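Local structure of uncharacterized protein ymzC (Bacillus subtilis, 3KVP) at residues H29-V34 with I40-Y45. The protein is of unknown function but carries a small YmzC-like region built on an antiparallel beta-sheet, and is probably made with a signal peptide. Sequence-based numbering, arbitrary orientation.
Sequences HNHFGV and IKIYEY
Glu44 lies beneath the imidazole of His31, opposite it in a non-hydrogen-bonded antiparallel pair. Its CG is anti to the backbone N (chi1 -172°) and the chain is extended beyond. CB and CG lie over the ring face, CB 3.9 Å from His31 CD2. CG makes a CH-pi contact, 3.7 Å from the ring centroid and offset toward the rim. The carboxylate reaches past the rim beside CE1 and NE2, with CD 3.4 Å from His31 CE1. OE2 is 3.5 Å from His31 CE1. OE1 lies 3.8 Å from His31 NE2. Carboxylate and imidazole planes are 22° apart, and this proximity could favour a protonated histidine. His31 ND1 donates to His29 O, 2.9 Å away, which helps set the rotation of the ring.

On the other face of the hairpin, Phe32 and Tyr43 form a hydrogen-bonded pair with reciprocal backbone bonds, Tyr43 N to Phe32 O being nearly straight. Tyr43 CB lies over the phenyl face, though how closely is doubtful in this model. The two rings are nearly parallel (10°) but slid apart, with little overlap. Val34 CG2 approaches the Tyr43 ring obliquely, 3.6 Å from Tyr43 CE1. Val34 and Lys41 exchange the next two backbone bonds, and Tyr45 N to Asn30 O continues the ladder at the other end.

Asp60 of a second subunit is hydrogen-bonded to Tyr43 OH and forms a salt bridge with Lys41 NZ, while Phe25 of that subunit stacks on Phe32. Within the chain the hairpin forms the middle of the four-stranded antiparallel sheet, with strand 23-26 bordering 31-36 and strand 51-59 bordering 39-46.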
loop_
_atom_site.group_PDB
_atom_site.type_symbol
_atom_site.label_atom_id
_atom_site.label_comp_id
_atom_site.label_asym_id
_atom_site.label_seq_id
_atom_site.Cartn_x
_atom_site.Cartn_y
_atom_site.Cartn_z
ATOM N N HIS D 29 11.168 -9.348 4.012
ATOM C CA HIS D 29 12.399 -9.021 4.707
ATOM C C HIS D 29 12.629 -7.496 4.788
ATOM O O HIS D 29 13.713 -7.006 4.500
ATOM C CB HIS D 29 13.576 -9.728 4.034
ATOM C CG HIS D 29 13.395 -11.209 3.883
ATOM N ND1 HIS D 29 12.800 -11.991 4.851
ATOM C CD2 HIS D 29 13.751 -12.055 2.887
ATOM C CE1 HIS D 29 12.773 -13.249 4.448
ATOM N NE2 HIS D 29 13.344 -13.315 3.256
ATOM N N ASN D 30 11.603 -6.749 5.175
ATOM C CA ASN D 30 11.727 -5.293 5.309
ATOM C C ASN D 30 12.203 -4.546 4.066
ATOM O O ASN D 30 12.707 -3.431 4.177
ATOM C CB ASN D 30 12.660 -4.942 6.464
ATOM C CG ASN D 30 11.931 -4.345 7.657
ATOM O OD1 ASN D 30 12.559 -3.943 8.636
ATOM N ND2 ASN D 30 10.614 -4.283 7.584
ATOM N N HIS D 31 12.084 -5.157 2.894
ATOM C CA HIS D 31 12.284 -4.421 1.654
ATOM C C HIS D 31 10.978 -3.731 1.299
ATOM O O HIS D 31 9.917 -4.084 1.811
ATOM C CB HIS D 31 12.684 -5.347 0.505
ATOM C CG HIS D 31 14.056 -5.936 0.644
ATOM N ND1 HIS D 31 14.430 -6.704 1.725
ATOM C CD2 HIS D 31 15.132 -5.893 -0.179
ATOM C CE1 HIS D 31 15.683 -7.099 1.569
ATOM N NE2 HIS D 31 16.131 -6.624 0.420
ATOM N N PHE D 32 11.071 -2.741 0.421
ATOM C CA PHE D 32 9.914 -2.043 -0.118
ATOM C C PHE D 32 10.287 -1.490 -1.477
ATOM O O PHE D 32 11.473 -1.402 -1.816
ATOM C CB PHE D 32 9.459 -0.898 0.786
ATOM C CG PHE D 32 10.537 0.137 1.086
ATOM C CD1 PHE D 32 10.642 1.302 0.335
ATOM C CD2 PHE D 32 11.410 -0.034 2.150
ATOM C CE1 PHE D 32 11.615 2.280 0.626
ATOM C CE2 PHE D 32 12.382 0.931 2.442
ATOM C CZ PHE D 32 12.479 2.092 1.676
ATOM N N GLY D 33 9.277 -1.115 -2.251
ATOM C CA GLY D 33 9.518 -0.556 -3.564
ATOM C C GLY D 33 8.764 0.734 -3.812
ATOM O O GLY D 33 7.683 0.978 -3.269
ATOM N N VAL D 34 9.342 1.579 -4.645
ATOM C CA VAL D 34 8.658 2.772 -5.067
ATOM C C VAL D 34 8.557 2.733 -6.575
ATOM O O VAL D 34 9.456 2.261 -7.265
ATOM C CB VAL D 34 9.409 4.023 -4.656
ATOM C CG1 VAL D 34 8.600 5.246 -5.028
ATOM C CG2 VAL D 34 9.682 3.999 -3.164
ATOM N N ILE D 40 11.008 1.923 -11.426
ATOM C CA ILE D 40 10.819 1.139 -10.217
ATOM C C ILE D 40 12.135 1.172 -9.430
ATOM O O ILE D 40 13.204 1.033 -10.019
ATOM C CB ILE D 40 10.466 -0.324 -10.534
ATOM C CG1 ILE D 40 9.170 -0.401 -11.332
ATOM C CG2 ILE D 40 10.347 -1.129 -9.238
ATOM C CD1 ILE D 40 8.792 -1.795 -11.715
ATOM N N LYS D 41 12.049 1.364 -8.115
ATOM C CA LYS D 41 13.219 1.373 -7.243
ATOM C C LYS D 41 12.957 0.434 -6.083
ATOM O O LYS D 41 11.919 0.542 -5.432
ATOM C CB LYS D 41 13.426 2.761 -6.667
ATOM C CG LYS D 41 13.650 3.867 -7.660
ATOM C CD LYS D 41 13.566 5.211 -6.951
ATOM C CE LYS D 41 13.262 6.329 -7.924
ATOM N NZ LYS D 41 12.628 7.488 -7.235
ATOM N N ILE D 42 13.876 -0.490 -5.813
ATOM C CA ILE D 42 13.718 -1.374 -4.653
ATOM C C ILE D 42 14.692 -1.021 -3.531
ATOM O O ILE D 42 15.884 -0.765 -3.764
ATOM C CB ILE D 42 13.793 -2.869 -5.005
ATOM C CG1 ILE D 42 12.481 -3.329 -5.642
ATOM C CG2 ILE D 42 13.971 -3.692 -3.755
ATOM C CD1 ILE D 42 12.396 -3.031 -7.052
ATOM N N TYR D 43 14.155 -0.984 -2.316
ATOM C CA TYR D 43 14.896 -0.548 -1.151
ATOM C C TYR D 43 14.880 -1.615 -0.086
ATOM O O TYR D 43 14.049 -2.534 -0.124
ATOM C CB TYR D 43 14.241 0.682 -0.553
ATOM C CG TYR D 43 14.244 1.891 -1.433
ATOM C CD1 TYR D 43 13.205 2.119 -2.330
ATOM C CD2 TYR D 43 15.274 2.829 -1.359
ATOM C CE1 TYR D 43 13.188 3.243 -3.131
ATOM C CE2 TYR D 43 15.268 3.968 -2.171
ATOM C CZ TYR D 43 14.217 4.162 -3.051
ATOM O OH TYR D 43 14.180 5.270 -3.859
ATOM N N GLU D 44 15.791 -1.469 0.877
ATOM C CA GLU D 44 15.797 -2.286 2.082
ATOM C C GLU D 44 15.925 -1.402 3.302
ATOM O O GLU D 44 16.764 -0.507 3.334
ATOM C CB GLU D 44 16.950 -3.286 2.083
ATOM C CG GLU D 44 16.860 -4.275 3.253
ATOM C CD GLU D 44 17.986 -5.313 3.278
ATOM O OE1 GLU D 44 18.954 -5.179 2.492
ATOM O OE2 GLU D 44 17.900 -6.260 4.095
ATOM N N TYR D 45 15.090 -1.635 4.302
ATOM C CA TYR D 45 15.308 -0.990 5.587
ATOM C C TYR D 45 15.960 -1.961 6.574
ATOM O O TYR D 45 15.412 -3.028 6.866
ATOM C CB TYR D 45 14.008 -0.449 6.164
ATOM C CG TYR D 45 14.184 0.095 7.566
ATOM C CD1 TYR D 45 15.015 1.174 7.812
ATOM C CD2 TYR D 45 13.535 -0.486 8.642
ATOM C CE1 TYR D 45 15.189 1.677 9.097
ATOM C CE2 TYR D 45 13.692 0.003 9.924
ATOM C CZ TYR D 45 14.516 1.086 10.146
ATOM O OH TYR D 45 14.671 1.563 11.423
#